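Local coordinates for uncharacterized conserved protein YjbQ/UPF0047 family, ortholog yugU B.subtilis (Clostridium acetobutylicum, PDB 1VMH) that is of unknown function but belongs to the conserved YjbQ/UPF0047 family and forms an assembly of three protein chains, at residues 34-39 against 50-55. Numbering follows the deposited sequence.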
ATOM      1  N   ASN A  34     -14.079  12.639   7.069  1.00 14.07           N
ATOM      2  CA  ASN A  34     -14.509  14.037   7.124  1.00 13.93           C
ATOM      3  C   ASN A  34     -13.361  15.013   7.371  1.00 13.80           C
ATOM      4  O   ASN A  34     -13.428  16.154   6.937  1.00 13.77           O
ATOM      5  CB  ASN A  34     -15.598  14.278   8.170  1.00 15.17           C
ATOM      6  CG  ASN A  34     -16.238  15.644   8.017  1.00 14.84           C
ATOM      7  OD1 ASN A  34     -16.811  15.954   6.948  1.00 18.33           O
ATOM      8  ND2 ASN A  34     -16.084  16.506   9.041  1.00 17.75           N
ATOM      9  N   LEU A  35     -12.302  14.562   8.045  1.00 13.19           N
ATOM     10  CA  LEU A  35     -11.103  15.375   8.229  1.00 13.60           C
ATOM     11  C   LEU A  35     -10.468  15.598   6.876  1.00 16.56           C
ATOM     12  O   LEU A  35      -9.981  16.695   6.565  1.00 13.80           O
ATOM     13  CB  LEU A  35     -10.117  14.727   9.198  1.00 14.97           C
ATOM     14  CG  LEU A  35     -10.651  14.390  10.594  1.00 15.41           C
ATOM     15  CD1 LEU A  35      -9.532  13.737  11.424  1.00 16.25           C
ATOM     16  CD2 LEU A  35     -11.252  15.561  11.315  1.00 17.02           C
ATOM     17  N   VAL A  36     -10.475  14.571   6.031  1.00 12.90           N
ATOM     18  CA  VAL A  36      -9.955  14.735   4.673  1.00 14.31           C
ATOM     19  C   VAL A  36     -10.875  15.634   3.825  1.00 13.61           C
ATOM     20  O   VAL A  36     -10.391  16.535   3.124  1.00 14.84           O
ATOM     21  CB  VAL A  36      -9.689  13.351   4.028  1.00 14.07           C
ATOM     22  CG1 VAL A  36      -9.049  13.437   2.657  1.00 14.67           C
ATOM     23  CG2 VAL A  36      -8.810  12.539   4.984  1.00 14.11           C
ATOM     24  N   LYS A  37     -12.190  15.461   3.940  1.00 12.88           N
ATOM     25  CA  LYS A  37     -13.106  16.339   3.190  1.00 12.75           C
ATOM     26  C   LYS A  37     -12.895  17.787   3.591  1.00 13.05           C
ATOM     27  O   LYS A  37     -12.929  18.687   2.754  1.00 13.47           O
ATOM     28  CB  LYS A  37     -14.547  15.933   3.456  1.00 13.82           C
ATOM     29  CG  LYS A  37     -15.568  16.882   2.892  1.00 15.61           C
ATOM     30  CD  LYS A  37     -16.955  16.407   3.201  1.00 16.46           C
ATOM     31  CE  LYS A  37     -18.008  17.232   2.489  1.00 25.08           C
ATOM     32  NZ  LYS A  37     -18.119  18.533   3.129  1.00 20.82           N
ATOM     33  N   LYS A  38     -12.730  18.037   4.885  1.00 12.49           N
ATOM     34  CA  LYS A  38     -12.506  19.432   5.339  1.00 13.93           C
ATOM     35  C   LYS A  38     -11.250  20.024   4.713  1.00 13.08           C
ATOM     36  O   LYS A  38     -11.265  21.194   4.312  1.00 14.26           O
ATOM     37  CB  LYS A  38     -12.440  19.526   6.869  1.00 15.01           C
ATOM     38  CG  LYS A  38     -13.801  19.402   7.512  1.00 13.57           C
ATOM     39  CD  LYS A  38     -13.704  19.271   9.016  1.00 16.19           C
ATOM     40  CE  LYS A  38     -13.157  20.521   9.641  1.00 19.80           C
ATOM     41  NZ  LYS A  38     -13.261  20.540  11.158  1.00 14.33           N
ATOM     42  N   ALA A  39     -10.174  19.255   4.624  1.00 14.48           N
ATOM     43  CA  ALA A  39      -8.972  19.733   3.979  1.00 14.24           C
ATOM     44  C   ALA A  39      -9.200  20.048   2.491  1.00 16.01           C
ATOM     45  O   ALA A  39      -8.757  21.069   2.003  1.00 16.12           O
ATOM     46  CB  ALA A  39      -7.878  18.731   4.125  1.00 15.56           C
ATOM     47  N   ALA A  50      -5.985  13.991  -2.851  1.00 13.89           N
ATOM     48  CA  ALA A  50      -5.775  14.133  -1.406  1.00 13.93           C
ATOM     49  C   ALA A  50      -4.845  13.031  -0.968  1.00 15.18           C
ATOM     50  O   ALA A  50      -5.101  11.850  -1.245  1.00 16.27           O
ATOM     51  CB  ALA A  50      -7.088  13.975  -0.697  1.00 15.30           C
ATOM     52  N   VAL A  51      -3.760  13.398  -0.288  1.00 14.53           N
ATOM     53  CA  VAL A  51      -2.804  12.434   0.244  1.00 15.02           C
ATOM     54  C   VAL A  51      -2.896  12.460   1.749  1.00 12.95           C
ATOM     55  O   VAL A  51      -2.901  13.561   2.325  1.00 15.10           O
ATOM     56  CB  VAL A  51      -1.355  12.802  -0.205  1.00 16.54           C
ATOM     57  CG1 VAL A  51      -0.360  11.821   0.404  1.00 17.27           C
ATOM     58  CG2 VAL A  51      -1.244  12.792  -1.724  1.00 17.58           C
ATOM     59  N   VAL A  52      -3.058  11.282   2.373  1.00 12.83           N
ATOM     60  CA  VAL A  52      -3.257  11.129   3.777  1.00 13.74           C
ATOM     61  C   VAL A  52      -2.103  10.289   4.318  1.00 12.25           C
ATOM     62  O   VAL A  52      -1.958   9.160   3.895  1.00 13.98           O
ATOM     63  CB  VAL A  52      -4.592  10.406   4.071  1.00 13.40           C
ATOM     64  CG1 VAL A  52      -4.849  10.283   5.549  1.00 15.48           C
ATOM     65  CG2 VAL A  52      -5.751  11.142   3.391  1.00 15.78           C
ATOM     66  N   PHE A  53      -1.274  10.840   5.179  1.00 12.33           N
ATOM     67  CA  PHE A  53      -0.006  10.210   5.611  1.00 13.43           C
ATOM     68  C   PHE A  53       0.040  10.037   7.146  1.00 12.51           C
ATOM     69  O   PHE A  53      -0.286  10.989   7.902  1.00 13.14           O
ATOM     70  CB  PHE A  53       1.188  11.072   5.168  1.00 13.39           C
ATOM     71  CG  PHE A  53       2.546  10.442   5.413  1.00 13.40           C
ATOM     72  CD1 PHE A  53       3.195  10.606   6.636  1.00 14.34           C
ATOM     73  CD2 PHE A  53       3.172   9.701   4.427  1.00 13.22           C
ATOM     74  CE1 PHE A  53       4.429  10.026   6.838  1.00 14.11           C
ATOM     75  CE2 PHE A  53       4.388   9.117   4.657  1.00 14.52           C
ATOM     76  CZ  PHE A  53       4.993   9.255   5.848  1.00 15.05           C
ATOM     77  N   CYS A  54       0.469   8.847   7.594  1.00 13.80           N
ATOM     78  CA  CYS A  54       0.617   8.568   8.998  1.00 12.92           C
ATOM     79  C   CYS A  54       2.081   8.606   9.395  1.00 13.64           C
ATOM     80  O   CYS A  54       2.866   7.746   8.944  1.00 13.68           O
ATOM     81  CB  CYS A  54       0.026   7.204   9.312  1.00 14.97           C
ATOM     82  SG  CYS A  54       0.261   6.707  10.981  1.00 15.49           S
ATOM     83  N   PRO A  55       2.481   9.552  10.243  1.00 12.81           N
ATOM     84  CA  PRO A  55       3.902   9.646  10.646  1.00 13.30           C
ATOM     85  C   PRO A  55       4.329   8.670  11.740  1.00 13.56           C
ATOM     86  O   PRO A  55       5.491   8.767  12.223  1.00 16.90           O
ATOM     87  CB  PRO A  55       4.007  11.085  11.150  1.00 14.98           C
ATOM     88  CG  PRO A  55       2.656  11.336  11.753  1.00 13.02           C
ATOM     89  CD  PRO A  55       1.667  10.614  10.863  1.00 11.79           C
TER
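With CG1 anti to the backbone N (chi1 -176°), Val-36, whose side chain leaves the helix toward strand 48-53, brings CG1 against Ala-50 and CG2 against Val-52, and the matching torsion of Val-52 (chi1 -178°) sets CG2 anti to its own carbonyl carbon, facing the helix. The two valines meet obliquely, branch against branch: CG2 of Val-36 lies 3.7 Å from CG2 of Val-52, while CG1 of Val-36 is 4.1 Å from that same Val-52 methyl. A single methyl of the strand is thus touched by both prongs of the helix residue. The CG1 prong also reaches Ala-50, whose CB stands 3.9 Å away.

This is a compact example of how a helix packs on a β-sheet. Alternation along the strand presents Ala-50 and Val-52 to the helix, whereas Val-51 points away from it and packs on Met-49 of a second subunit. No hydrogen bond crosses the interface; the contact is apolar and buried, with about 104 Å² buried, both sides summed. Of residues 34-39, only Val-36 reaches segment 50-55.

Helix 33-43 thereby lies over one face of the antiparallel five-stranded sheet. Strand 48-53 runs between strands 136-143 and 108-114, whose Ile-143, Val-139, Ile-113 and Ile-111 pack beside Ala-50 and Val-52, while Ala-39 extends the helix contact to Val-141 and to Tyr-19 on strand 18-22.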